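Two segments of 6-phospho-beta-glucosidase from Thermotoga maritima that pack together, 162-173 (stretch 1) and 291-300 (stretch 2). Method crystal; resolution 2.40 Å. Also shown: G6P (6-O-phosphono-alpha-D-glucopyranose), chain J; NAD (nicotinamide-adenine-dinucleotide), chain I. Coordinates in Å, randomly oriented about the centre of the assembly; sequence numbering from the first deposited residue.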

# COMPACT_ATOMS: atom_id res chain seq x y z
N GLY A 162 -8.96 -13.51 18.75
CA GLY A 162 -9.22 -14.88 18.35
C GLY A 162 -8.05 -15.76 18.73
O GLY A 162 -6.88 -15.42 18.52
N LEU A 163 -8.38 -16.90 19.31
CA LEU A 163 -7.38 -17.85 19.77
C LEU A 163 -7.63 -19.21 19.17
O LEU A 163 -8.73 -19.52 18.78
CB LEU A 163 -7.46 -17.97 21.27
CG LEU A 163 -6.22 -17.73 22.09
CD1 LEU A 163 -5.66 -16.36 21.76
CD2 LEU A 163 -6.59 -17.85 23.54
N CYS A 164 -6.59 -20.04 19.14
CA CYS A 164 -6.68 -21.42 18.70
C CYS A 164 -5.52 -22.12 19.40
O CYS A 164 -4.66 -21.43 19.98
CB CYS A 164 -6.61 -21.45 17.16
SG CYS A 164 -6.21 -23.01 16.35
N ASN A 165 -5.50 -23.46 19.40
CA ASN A 165 -4.46 -24.19 20.16
C ASN A 165 -3.24 -24.68 19.39
O ASN A 165 -2.31 -25.19 20.01
CB ASN A 165 -5.03 -25.32 21.06
CG ASN A 165 -5.55 -26.55 20.26
OD1 ASN A 165 -5.81 -26.45 19.05
ND2 ASN A 165 -5.75 -27.68 20.94
N VAL A 166 -3.21 -24.54 18.06
CA VAL A 166 -2.02 -25.05 17.34
C VAL A 166 -0.71 -24.33 17.61
O VAL A 166 0.32 -25.00 17.80
CB VAL A 166 -2.25 -25.42 15.80
CG1 VAL A 166 -3.76 -25.52 15.41
CG2 VAL A 166 -1.48 -24.51 14.85
N PRO A 167 -0.71 -22.99 17.73
CA PRO A 167 0.54 -22.29 18.04
C PRO A 167 1.10 -22.78 19.36
O PRO A 167 2.26 -23.23 19.38
CB PRO A 167 0.13 -20.81 18.14
CG PRO A 167 -1.16 -20.71 17.33
CD PRO A 167 -1.85 -22.05 17.61
N ILE A 168 0.30 -22.78 20.43
CA ILE A 168 0.85 -23.23 21.72
C ILE A 168 1.28 -24.67 21.72
O ILE A 168 2.27 -25.03 22.37
CB ILE A 168 -0.09 -22.95 22.93
CG1 ILE A 168 0.72 -23.07 24.24
CG2 ILE A 168 -1.39 -23.87 22.93
CD1 ILE A 168 0.17 -22.21 25.33
N ASN A 169 0.58 -25.51 20.98
CA ASN A 169 0.99 -26.90 20.90
C ASN A 169 2.32 -27.02 20.19
O ASN A 169 3.17 -27.79 20.63
CB ASN A 169 -0.08 -27.74 20.20
CG ASN A 169 -1.22 -28.09 21.13
OD1 ASN A 169 -0.99 -28.39 22.30
ND2 ASN A 169 -2.45 -28.03 20.63
N PHE A 170 2.50 -26.25 19.12
CA PHE A 170 3.78 -26.28 18.44
C PHE A 170 4.90 -25.77 19.32
O PHE A 170 5.99 -26.37 19.39
CB PHE A 170 3.79 -25.54 17.09
CG PHE A 170 5.12 -25.71 16.38
CD1 PHE A 170 5.39 -26.88 15.66
CD2 PHE A 170 6.15 -24.76 16.54
CE1 PHE A 170 6.63 -27.07 15.04
CE2 PHE A 170 7.39 -24.94 15.92
CZ PHE A 170 7.62 -26.10 15.16
N ILE A 171 4.65 -24.64 19.98
CA ILE A 171 5.64 -24.03 20.88
C ILE A 171 6.03 -25.02 21.98
O ILE A 171 7.21 -25.16 22.33
CB ILE A 171 5.12 -22.66 21.48
CG1 ILE A 171 5.36 -21.50 20.50
CG2 ILE A 171 5.79 -22.32 22.80
CD1 ILE A 171 4.43 -20.31 20.68
N ARG A 172 5.03 -25.73 22.52
CA ARG A 172 5.29 -26.79 23.51
C ARG A 172 6.16 -27.91 22.96
O ARG A 172 7.09 -28.34 23.62
CB ARG A 172 3.97 -27.34 24.04
CG ARG A 172 4.06 -28.08 25.39
CD ARG A 172 3.21 -29.37 25.46
NE ARG A 172 2.46 -29.64 24.21
CZ ARG A 172 2.84 -30.51 23.26
NH1 ARG A 172 3.96 -31.23 23.40
NH2 ARG A 172 2.09 -30.65 22.16
N GLU A 173 5.87 -28.35 21.75
CA GLU A 173 6.63 -29.43 21.11
C GLU A 173 8.12 -29.02 20.98
O GLU A 173 9.02 -29.79 21.30
CB GLU A 173 6.02 -29.71 19.75
CG GLU A 173 6.50 -30.99 19.10
CD GLU A 173 5.54 -31.46 18.02
OE1 GLU A 173 4.47 -30.80 17.86
OE2 GLU A 173 5.86 -32.49 17.35
N ARG A 291 -10.03 -35.33 23.73
CA ARG A 291 -10.45 -34.17 22.95
C ARG A 291 -9.20 -33.48 22.36
O ARG A 291 -8.10 -33.60 22.93
CB ARG A 291 -11.25 -33.19 23.83
CG ARG A 291 -12.47 -33.81 24.56
CD ARG A 291 -13.80 -33.85 23.76
NE ARG A 291 -13.80 -32.95 22.62
CZ ARG A 291 -14.61 -31.91 22.47
NH1 ARG A 291 -15.53 -31.62 23.39
NH2 ARG A 291 -14.51 -31.14 21.39
N GLY A 292 -9.36 -32.80 21.21
CA GLY A 292 -8.23 -32.23 20.49
C GLY A 292 -8.05 -30.77 20.85
O GLY A 292 -7.30 -30.03 20.18
N GLY A 293 -8.71 -30.34 21.91
CA GLY A 293 -8.71 -28.93 22.25
C GLY A 293 -7.76 -28.61 23.38
O GLY A 293 -7.62 -27.45 23.83
N SER A 294 -7.05 -29.61 23.85
CA SER A 294 -6.16 -29.36 24.95
C SER A 294 -5.15 -28.20 24.74
O SER A 294 -4.74 -27.86 23.61
CB SER A 294 -5.48 -30.66 25.39
OG SER A 294 -6.48 -31.48 26.02
N MET A 295 -4.77 -27.61 25.87
CA MET A 295 -3.91 -26.45 25.92
C MET A 295 -4.53 -25.15 25.42
O MET A 295 -3.92 -24.08 25.48
CB MET A 295 -2.52 -26.74 25.36
CG MET A 295 -1.62 -27.30 26.47
SD MET A 295 0.15 -27.44 26.07
CE MET A 295 0.31 -26.51 24.66
N TYR A 296 -5.78 -25.22 24.97
CA TYR A 296 -6.54 -24.00 24.72
C TYR A 296 -6.55 -23.21 26.03
O TYR A 296 -6.42 -21.98 26.02
CB TYR A 296 -7.98 -24.36 24.35
CG TYR A 296 -8.35 -24.28 22.87
CD1 TYR A 296 -8.22 -25.39 22.03
CD2 TYR A 296 -8.90 -23.12 22.32
CE1 TYR A 296 -8.60 -25.32 20.66
CE2 TYR A 296 -9.28 -23.06 20.96
CZ TYR A 296 -9.13 -24.16 20.15
OH TYR A 296 -9.51 -24.09 18.83
N SER A 297 -6.68 -23.92 27.15
CA SER A 297 -6.69 -23.37 28.51
C SER A 297 -5.52 -22.48 28.83
O SER A 297 -5.68 -21.33 29.23
CB SER A 297 -6.59 -24.53 29.51
OG SER A 297 -5.22 -24.90 29.72
N THR A 298 -4.33 -23.07 28.74
CA THR A 298 -3.11 -22.32 28.96
C THR A 298 -3.07 -21.13 28.03
O THR A 298 -2.67 -20.04 28.45
CB THR A 298 -1.86 -23.20 28.75
OG1 THR A 298 -1.94 -24.33 29.61
CG2 THR A 298 -0.60 -22.49 29.29
N ALA A 299 -3.47 -21.30 26.76
CA ALA A 299 -3.28 -20.20 25.83
C ALA A 299 -4.13 -19.01 26.30
O ALA A 299 -3.67 -17.87 26.28
CB ALA A 299 -3.60 -20.60 24.39
N ALA A 300 -5.34 -19.29 26.76
CA ALA A 300 -6.23 -18.24 27.19
C ALA A 300 -5.80 -17.58 28.50
O ALA A 300 -5.85 -16.35 28.63
CB ALA A 300 -7.66 -18.74 27.28
C1 G6P J . -7.64 -28.99 17.34
C2 G6P J . -8.03 -27.62 16.74
C3 G6P J . -9.30 -27.09 17.41
C4 G6P J . -10.40 -28.10 17.13
C5 G6P J . -10.02 -29.43 17.79
C6 G6P J . -11.08 -30.49 17.50
O1 G6P J . -6.49 -29.61 16.74
O2 G6P J . -7.01 -26.63 16.87
O3 G6P J . -9.65 -25.77 16.98
O4 G6P J . -11.67 -27.59 17.55
O5 G6P J . -8.75 -29.93 17.30
O6 G6P J . -11.18 -31.42 18.57
P G6P J . -12.54 -32.23 18.82
O1P G6P J . -12.36 -32.95 20.14
O2P G6P J . -12.89 -33.27 17.76
O3P G6P J . -13.65 -31.22 18.93
PA NAD I . -19.65 -27.81 23.27
O1A NAD I . -20.64 -28.46 22.39
O2A NAD I . -19.39 -28.53 24.62
O5B NAD I . -20.26 -26.33 23.53
C5B NAD I . -19.86 -25.60 24.66
C4B NAD I . -21.08 -25.05 25.39
O4B NAD I . -21.67 -23.99 24.65
C3B NAD I . -22.19 -26.06 25.65
O3B NAD I . -22.33 -26.20 27.06
C2B NAD I . -23.44 -25.44 25.02
O2B NAD I . -24.59 -25.63 25.81
C1B NAD I . -23.05 -23.97 25.02
N9A NAD I . -23.78 -23.13 24.07
C8A NAD I . -24.26 -23.43 22.81
N7A NAD I . -24.82 -22.30 22.33
C5A NAD I . -24.66 -21.29 23.21
C6A NAD I . -25.04 -19.96 23.23
N6A NAD I . -25.70 -19.41 22.21
N1A NAD I . -24.73 -19.18 24.34
C2A NAD I . -24.07 -19.73 25.42
N3A NAD I . -23.72 -21.06 25.40
C4A NAD I . -24.01 -21.82 24.32
O3 NAD I . -18.30 -27.69 22.41
PN NAD I . -16.79 -27.51 22.93
O1N NAD I . -16.10 -28.71 22.39
O2N NAD I . -16.69 -27.17 24.33
O5D NAD I . -16.29 -26.19 22.17
C5D NAD I . -17.01 -24.98 22.09
C4D NAD I . -16.42 -24.15 20.94
O4D NAD I . -15.05 -23.83 21.13
C3D NAD I . -16.49 -24.89 19.61
O3D NAD I . -16.85 -23.93 18.67
C2D NAD I . -15.06 -25.38 19.37
O2D NAD I . -14.70 -25.52 18.01
C1D NAD I . -14.20 -24.39 20.12
N1N NAD I . -13.17 -25.09 20.88
C2N NAD I . -13.11 -24.77 22.22
C3N NAD I . -12.19 -25.35 23.06
C7N NAD I . -12.21 -24.96 24.52
O7N NAD I . -11.02 -24.67 25.25
N7N NAD I . -13.40 -24.87 25.14
C4N NAD I . -11.31 -26.28 22.51
C5N NAD I . -11.35 -26.62 21.14
C6N NAD I . -12.30 -26.00 20.33

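Each stretch runs through a loop and ends in helix, and the two meet along both parts. The backbones come close where Asn165 CA lies 5.0 Å from Tyr296 CA; farther along, Ile168 CA is 6.6 Å from Ala299 CA. Together the stretches bury 576 Å², and Met295, Asn165 and Ile168 contribute the three largest shares.

Met295 has the largest share. It occupies the N-cap position of its helix, within the type II turn from Gly293 to Tyr296, and its positive phi of 70° is a value that residues with a side chain adopt less readily than glycine. From here its CA-to-CB bond points toward stretch 1, and the long, unbranched thioether reaches to the side of the first helix. Its methyl CE lies 3.5 Å from Ile168 CG1 and 3.3 Å from Asn169 OD1, while SD sits 3.7 Å from Arg172 CD, near the plane of the guanidinium at its edge. A flexible, weakly polar side chain suits such mixed company, for it can pack against aliphatic carbon and lie beside polar groups without demanding a hydrogen bond.

Asn165 supplies the polar tie. Its amide nitrogen ND2 donates to two backbone carbonyls, Gly292 O at 2.9 Å and Ser294 O at 2.9 Å, both with nearly straight geometry. A primary amide fits well because its two hydrogens can serve two acceptors, fastening the side chain to the loop that leads into the second helix. The other end of the amide is an acceptor: OD1 receives a very short 2.5 Å hydrogen bond from G6P O2. One planar group thus joins the two stretches and the sugar. The backbone of Asn165 also contributes: the O of Asn165 accepts a hydrogen bond from Asn169 N at 3.1 Å.

Tyr296 packs beside this amide, with CE1 3.3 Å from Asn165 CG. One face of its ring covers Asn165 N and Cys164 C, and the opposite face lies against NAD C5N. The flat aromatic ring therefore fills the space between backbone and cofactor, while its OH shares a 2.5 Å hydrogen bond with G6P O3.

Ile168 and Leu163 complete the apolar part. Ile168 CG2 approaches Ala299 CB at 4.2 Å, and Ile168 CD1 reaches Thr298 CG2 at 4.0 Å. Leu163 CD2 rests 4.2 Å from Ala299 CB and 4.0 Å from Ala300 CB. The small alanine methyls offer a low apolar surface on which these branched side chains can lie close to the helix backbone: Leu163 CD2 is just 3.7 Å from Ala300 CA.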